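Local structure of methyl-CpG-binding domain protein 1 (Homo sapiens, 5W9Q) at residues R19-R24 with P32-S37; Q48-Q51 with L57-S60. The protein represses transcription at methylated CpG islands and, through the third CXXC-type zinc finger that makes up this chain, binds DNA containing unmethylated CpG dinucleotides. All coordinates share one frame; numbering follows the deposited sequence.

Overall arrangement
From the N terminus, the chain gives C10 and C13, then C16 from helix 14-17, to one zinc ion, and then reaches 19-24, where C22 begins the second cluster. Contact 1 closes the loop that runs through helix 26-30, tying the segment before that helix to the turn after it at the surface. Only after this does contact 2 open: C49 in 48-51 returns to the first zinc ion, and 57-60 folds back on 48-51, a buried contact that ties the C-terminal end to the segment of the last zinc ligand. The two closures therefore follow in series, neither nested nor crossed, with centres about 17 Å apart on opposite sides of the chain's centre.

Contact 1: R19-R24 with P32-S37; sequences RMDCGR and PKFGGS. With ZN (zinc ion), chain G.
The carboxylate of D21 is held by two cations: OD2 takes a hydrogen bond from K33 NZ at 2.7 Å, part of a salt bridge, while OD1 forms a salt bridge with R47. The ammonium group comes in above the carboxylate plane, 38° out of it, at the end of a side chain that is extended beyond CG. With a cation at each oxygen, the carboxylate is probably restrained in rotation and kept ionised. Beside this bridge, D21 CB lies in the plane of the F34 ring, at its edge, 3.8 Å from CE2. G23 instead sits over a face, its CA 4.0 Å from the ring centroid and 17° off the normal, a CH-pi contact. K33 CG lies over the opposite face, toward the rim. The packing flanks one Cys4 cluster of the CXXC zinc finger: between D21 and G23, C22 SG binds zinc at 2.3 Å, with C25, C28 and C44 completing the site. C22 SG also accepts a hydrogen bond from R24 N at 3.4 Å, nearly straight at 164°. F34 also touches C28, which sets the ring against helix 26-30.

Contact 2: Q48-Q51 with L57-S60; sequences QCLQ and LLPS. With ZN (zinc ion), chain H.
The second contact belongs to the Cys4 zinc site formed by C10, C13, C16 and C49, where the C-terminal tail packs behind the last ligand. Q48 meets L57 and L58 just before that ligand. Its side chain bends at chi2 (-80°), which lays the amide across L57: Q48 OE1 is 3.5 Å from L57 CD1, and Q48 CG comes within 3.3 Å of L57 O. The amide nitrogen is held from elsewhere, NE2 giving a hydrogen bond to K43 O, which helps to fix the amide as it lies against L57 CB and CD1. Replacing Q48 with an alanine would probably leave K43 O without this donor and open a gap beside L57. L58 reaches in with one methyl, CD2, which lies 3.7 Å from Q48 O and equally close to C49 O. The same methyl touches L50 CD2 at 3.9 Å, the two leucine side chains meeting at an oblique angle. No hydrogen bond joins the two segments. The CB of C49 points away from 57-60, and with SG anti to the backbone nitrogen (chi1 -177°) the sulfur binds zinc at 2.3 Å. C49 SG also accepts a hydrogen bond from Q51 N at 3.4 Å. An N-H from two residues further on, directed at a cysteine sulfur, is characteristic of zinc-bound thiolates, here in the closing ligand of a CXXC zinc finger.

Contact 1: R19-R24 with P32-S37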
ATOM      1  N   ARG A  19       5.247   0.851   9.524  1.00 71.54           N
ATOM      2  CA  ARG A  19       5.904   2.155   9.623  1.00 71.84           C
ATOM      3  C   ARG A  19       6.386   2.677   8.254  1.00 66.21           C
ATOM      4  O   ARG A  19       6.104   3.807   7.904  1.00 64.75           O
ATOM      5  CB  ARG A  19       7.063   2.081  10.656  1.00 80.41           C
ATOM      6  N   MET A  20       7.066   1.827   7.483  1.00 63.35           N
ATOM      7  CA  MET A  20       7.758   2.210   6.267  1.00 58.52           C
ATOM      8  C   MET A  20       7.288   1.374   5.090  1.00 52.84           C
ATOM      9  O   MET A  20       6.738   0.246   5.262  1.00 52.72           O
ATOM     10  CB  MET A  20       9.263   1.991   6.449  1.00 63.09           C
ATOM     11  N   ASP A  21       7.533   1.899   3.877  1.00 48.38           N
ATOM     12  CA  ASP A  21       7.268   1.174   2.661  1.00 44.52           C
ATOM     13  C   ASP A  21       8.180  -0.019   2.604  1.00 47.04           C
ATOM     14  O   ASP A  21       9.338   0.086   2.989  1.00 51.29           O
ATOM     15  CB  ASP A  21       7.525   2.052   1.404  1.00 42.53           C
ATOM     16  CG  ASP A  21       6.469   3.125   1.191  1.00 39.74           C
ATOM     17  OD1 ASP A  21       5.391   3.059   1.768  1.00 37.66           O
ATOM     18  OD2 ASP A  21       6.717   4.066   0.394  1.00 41.59           O
ATOM     19  N   CYS A  22       7.668  -1.130   2.094  1.00 44.97           N
ATOM     20  CA  CYS A  22       8.412  -2.379   2.038  1.00 48.62           C
ATOM     21  C   CYS A  22       9.501  -2.302   0.979  1.00 50.33           C
ATOM     22  O   CYS A  22      10.556  -2.909   1.146  1.00 54.94           O
ATOM     23  CB  CYS A  22       7.484  -3.576   1.774  1.00 46.74           C
ATOM     24  SG  CYS A  22       7.115  -4.016   0.052  1.00 41.82           S
ATOM     25  N   GLY A  23       9.242  -1.544  -0.110  1.00 47.18           N
ATOM     26  CA  GLY A  23      10.286  -1.289  -1.145  1.00 48.80           C
ATOM     27  C   GLY A  23      10.559  -2.456  -2.093  1.00 49.54           C
ATOM     28  O   GLY A  23      11.486  -2.388  -2.840  1.00 52.40           O
ATOM     29  N   ARG A  24       9.724  -3.505  -2.043  1.00 48.32           N
ATOM     30  CA  ARG A  24       9.831  -4.729  -2.895  1.00 50.13           C
ATOM     31  C   ARG A  24       8.538  -5.183  -3.641  1.00 46.49           C
ATOM     32  O   ARG A  24       8.635  -5.834  -4.665  1.00 48.45           O
ATOM     33  CB  ARG A  24      10.323  -5.907  -2.054  1.00 55.46           C
ATOM     34  CG  ARG A  24      11.732  -5.749  -1.496  1.00 61.40           C
ATOM     35  CD  ARG A  24      12.790  -5.982  -2.567  1.00 65.40           C
ATOM     36  NE  ARG A  24      14.143  -5.666  -2.098  1.00 71.35           N
ATOM     37  CZ  ARG A  24      15.211  -5.508  -2.890  1.00 75.36           C
ATOM     38  NH1 ARG A  24      16.393  -5.225  -2.352  1.00 81.02           N
ATOM     39  NH2 ARG A  24      15.110  -5.624  -4.224  1.00 74.53           N
ATOM     40  N   PRO A  32       8.062   6.463  -8.029  1.00 40.81           N
ATOM     41  CA  PRO A  32       9.230   7.172  -8.523  1.00 44.80           C
ATOM     42  C   PRO A  32      10.407   7.115  -7.576  1.00 46.51           C
ATOM     43  O   PRO A  32      11.490   6.843  -8.035  1.00 49.43           O
ATOM     44  CB  PRO A  32       8.749   8.625  -8.677  1.00 46.03           C
ATOM     45  CG  PRO A  32       7.313   8.534  -8.893  1.00 43.49           C
ATOM     46  CD  PRO A  32       6.822   7.254  -8.214  1.00 39.56           C
ATOM     47  N   LYS A  33      10.184   7.290  -6.260  1.00 44.77           N
ATOM     48  CA  LYS A  33      11.308   7.266  -5.306  1.00 47.97           C
ATOM     49  C   LYS A  33      12.070   5.914  -5.252  1.00 48.91           C
ATOM     50  O   LYS A  33      13.212   5.883  -4.849  1.00 52.54           O
ATOM     51  CB  LYS A  33      10.862   7.664  -3.881  1.00 47.53           C
ATOM     52  CG  LYS A  33       9.998   6.629  -3.173  1.00 44.45           C
ATOM     53  CD  LYS A  33       9.663   7.008  -1.746  1.00 45.27           C
ATOM     54  CE  LYS A  33       8.636   6.013  -1.212  1.00 42.63           C
ATOM     55  NZ  LYS A  33       8.542   6.007   0.271  1.00 44.69           N
ATOM     56  N   PHE A  34      11.404   4.822  -5.623  1.00 46.08           N
ATOM     57  CA  PHE A  34      12.035   3.487  -5.722  1.00 48.19           C
ATOM     58  C   PHE A  34      12.516   3.149  -7.124  1.00 51.23           C
ATOM     59  O   PHE A  34      13.153   2.098  -7.334  1.00 55.07           O
ATOM     60  CB  PHE A  34      11.098   2.436  -5.172  1.00 44.77           C
ATOM     61  CG  PHE A  34      10.981   2.473  -3.666  1.00 44.44           C
ATOM     62  CD1 PHE A  34      12.117   2.399  -2.865  1.00 48.63           C
ATOM     63  CD2 PHE A  34       9.744   2.543  -3.048  1.00 41.07           C
ATOM     64  CE1 PHE A  34      12.008   2.428  -1.488  1.00 49.33           C
ATOM     65  CE2 PHE A  34       9.632   2.544  -1.660  1.00 41.57           C
ATOM     66  CZ  PHE A  34      10.762   2.509  -0.887  1.00 45.69           C
ATOM     67  N   GLY A  35      12.305   4.072  -8.054  1.00 51.79           N
ATOM     68  CA  GLY A  35      12.855   3.973  -9.397  1.00 55.78           C
ATOM     69  C   GLY A  35      11.833   3.547 -10.426  1.00 53.86           C
ATOM     70  O   GLY A  35      12.183   3.327 -11.583  1.00 56.69           O
ATOM     71  N   GLY A  36      10.578   3.467  -9.996  1.00 49.37           N
ATOM     72  CA  GLY A  36       9.494   3.089 -10.850  1.00 48.32           C
ATOM     73  C   GLY A  36       9.006   4.213 -11.701  1.00 49.89           C
ATOM     74  O   GLY A  36       9.486   5.350 -11.592  1.00 51.65           O
ATOM     75  N   SER A  37       8.009   3.883 -12.525  1.00 50.55           N
ATOM     76  CA  SER A  37       7.484   4.747 -13.556  1.00 53.24           C
ATOM     77  C   SER A  37       6.096   5.330 -13.189  1.00 49.86           C
ATOM     78  O   SER A  37       5.471   5.973 -14.038  1.00 51.36           O
ATOM     79  CB  SER A  37       7.434   3.972 -14.912  1.00 58.02           C
ATOM     80  OG  SER A  37       6.601   2.795 -14.848  1.00 56.34           O
TER
HETATM   81 ZN    ZN G1001       5.706  -2.348  -0.706  1.00 34.58          ZN

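Contact 2: Q48-Q51 with L57-S60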
ATOM      1  N   GLN A  48      -1.681  -1.681   2.774  1.00 33.66           N
ATOM      2  CA  GLN A  48      -3.100  -1.624   2.411  1.00 32.86           C
ATOM      3  C   GLN A  48      -3.958  -2.135   3.583  1.00 37.23           C
ATOM      4  O   GLN A  48      -3.812  -3.307   4.040  1.00 38.30           O
ATOM      5  CB  GLN A  48      -3.337  -2.435   1.171  1.00 31.26           C
ATOM      6  CG  GLN A  48      -2.568  -1.856  -0.003  1.00 28.74           C
ATOM      7  CD  GLN A  48      -3.319  -0.624  -0.622  1.00 27.34           C
ATOM      8  OE1 GLN A  48      -4.456  -0.321  -0.192  1.00 28.19           O
ATOM      9  NE2 GLN A  48      -2.691   0.066  -1.590  1.00 25.40           N
ATOM     10  N   CYS A  49      -4.832  -1.265   4.084  1.00 38.21           N
ATOM     11  CA  CYS A  49      -5.669  -1.614   5.236  1.00 42.28           C
ATOM     12  C   CYS A  49      -6.520  -2.872   5.037  1.00 44.15           C
ATOM     13  O   CYS A  49      -7.250  -2.995   4.040  1.00 42.97           O
ATOM     14  CB  CYS A  49      -6.599  -0.454   5.544  1.00 43.58           C
ATOM     15  SG  CYS A  49      -7.607  -0.816   7.016  1.00 49.30           S
ATOM     16  N   LEU A  50      -6.456  -3.791   6.014  1.00 48.05           N
ATOM     17  CA  LEU A  50      -7.164  -5.068   5.914  1.00 51.37           C
ATOM     18  C   LEU A  50      -8.704  -4.957   6.067  1.00 54.60           C
ATOM     19  O   LEU A  50      -9.436  -5.937   5.770  1.00 56.58           O
ATOM     20  CB  LEU A  50      -6.602  -6.074   6.983  1.00 55.88           C
ATOM     21  CG  LEU A  50      -5.071  -6.304   6.894  1.00 54.75           C
ATOM     22  CD1 LEU A  50      -4.514  -7.094   8.032  1.00 60.95           C
ATOM     23  CD2 LEU A  50      -4.722  -6.939   5.549  1.00 51.98           C
ATOM     24  N   GLN A  51      -9.188  -3.823   6.602  1.00 55.31           N
ATOM     25  CA  GLN A  51     -10.629  -3.582   6.793  1.00 58.64           C
ATOM     26  C   GLN A  51     -11.165  -2.606   5.695  1.00 56.20           C
ATOM     27  O   GLN A  51     -12.269  -2.811   5.129  1.00 58.26           O
ATOM     28  CB  GLN A  51     -10.887  -3.032   8.204  1.00 63.38           C
ATOM     29  CG  GLN A  51     -10.607  -3.992   9.376  1.00 68.75           C
ATOM     30  N   LEU A  57      -6.404  -4.466  -3.825  1.00 32.65           N
ATOM     31  CA  LEU A  57      -5.140  -3.840  -3.441  1.00 30.13           C
ATOM     32  C   LEU A  57      -4.345  -4.661  -2.357  1.00 31.38           C
ATOM     33  O   LEU A  57      -3.169  -4.397  -2.095  1.00 29.92           O
ATOM     34  CB  LEU A  57      -5.386  -2.466  -2.848  1.00 28.70           C
ATOM     35  CG  LEU A  57      -6.078  -1.441  -3.793  1.00 29.41           C
ATOM     36  CD1 LEU A  57      -6.255  -0.118  -3.135  1.00 28.97           C
ATOM     37  CD2 LEU A  57      -5.314  -1.293  -5.060  1.00 28.75           C
ATOM     38  N   LEU A  58      -5.032  -5.549  -1.711  1.00 34.20           N
ATOM     39  CA  LEU A  58      -4.376  -6.402  -0.664  1.00 37.39           C
ATOM     40  C   LEU A  58      -3.291  -7.279  -1.277  1.00 39.15           C
ATOM     41  O   LEU A  58      -3.309  -7.525  -2.507  1.00 37.92           O
ATOM     42  CB  LEU A  58      -5.424  -7.190   0.009  1.00 40.23           C
ATOM     43  CG  LEU A  58      -6.439  -6.391   0.828  1.00 41.22           C
ATOM     44  CD1 LEU A  58      -7.565  -7.301   1.347  1.00 45.56           C
ATOM     45  CD2 LEU A  58      -5.728  -5.637   1.972  1.00 40.92           C
ATOM     46  N   PRO A  59      -2.344  -7.813  -0.435  1.00 43.36           N
ATOM     47  CA  PRO A  59      -1.425  -8.835  -1.017  1.00 46.78           C
ATOM     48  C   PRO A  59      -2.192 -10.074  -1.614  1.00 51.90           C
ATOM     49  O   PRO A  59      -3.342 -10.358  -1.241  1.00 52.56           O
ATOM     50  CB  PRO A  59      -0.509  -9.208   0.167  1.00 49.54           C
ATOM     51  CG  PRO A  59      -0.663  -8.073   1.158  1.00 47.49           C
ATOM     52  CD  PRO A  59      -2.064  -7.563   0.991  1.00 45.16           C
ATOM     53  N   SER A  60      -1.571 -10.736  -2.594  1.00 57.79           N
ATOM     54  CA  SER A  60      -2.259 -11.753  -3.427  1.00 62.71           C
ATOM     55  C   SER A  60      -1.560 -13.019  -3.260  1.00 70.29           C
ATOM     56  O   SER A  60      -0.395 -13.110  -3.667  1.00 75.88           O
ATOM     57  CB  SER A  60      -2.219 -11.371  -4.921  1.00 63.53           C
ATOM     58  OXT SER A  60      -2.092 -13.975  -2.706  1.00 75.61           O
TER
HETATM   59 ZN    ZN H1002      -6.277  -0.978   8.907  1.00 54.62          ZN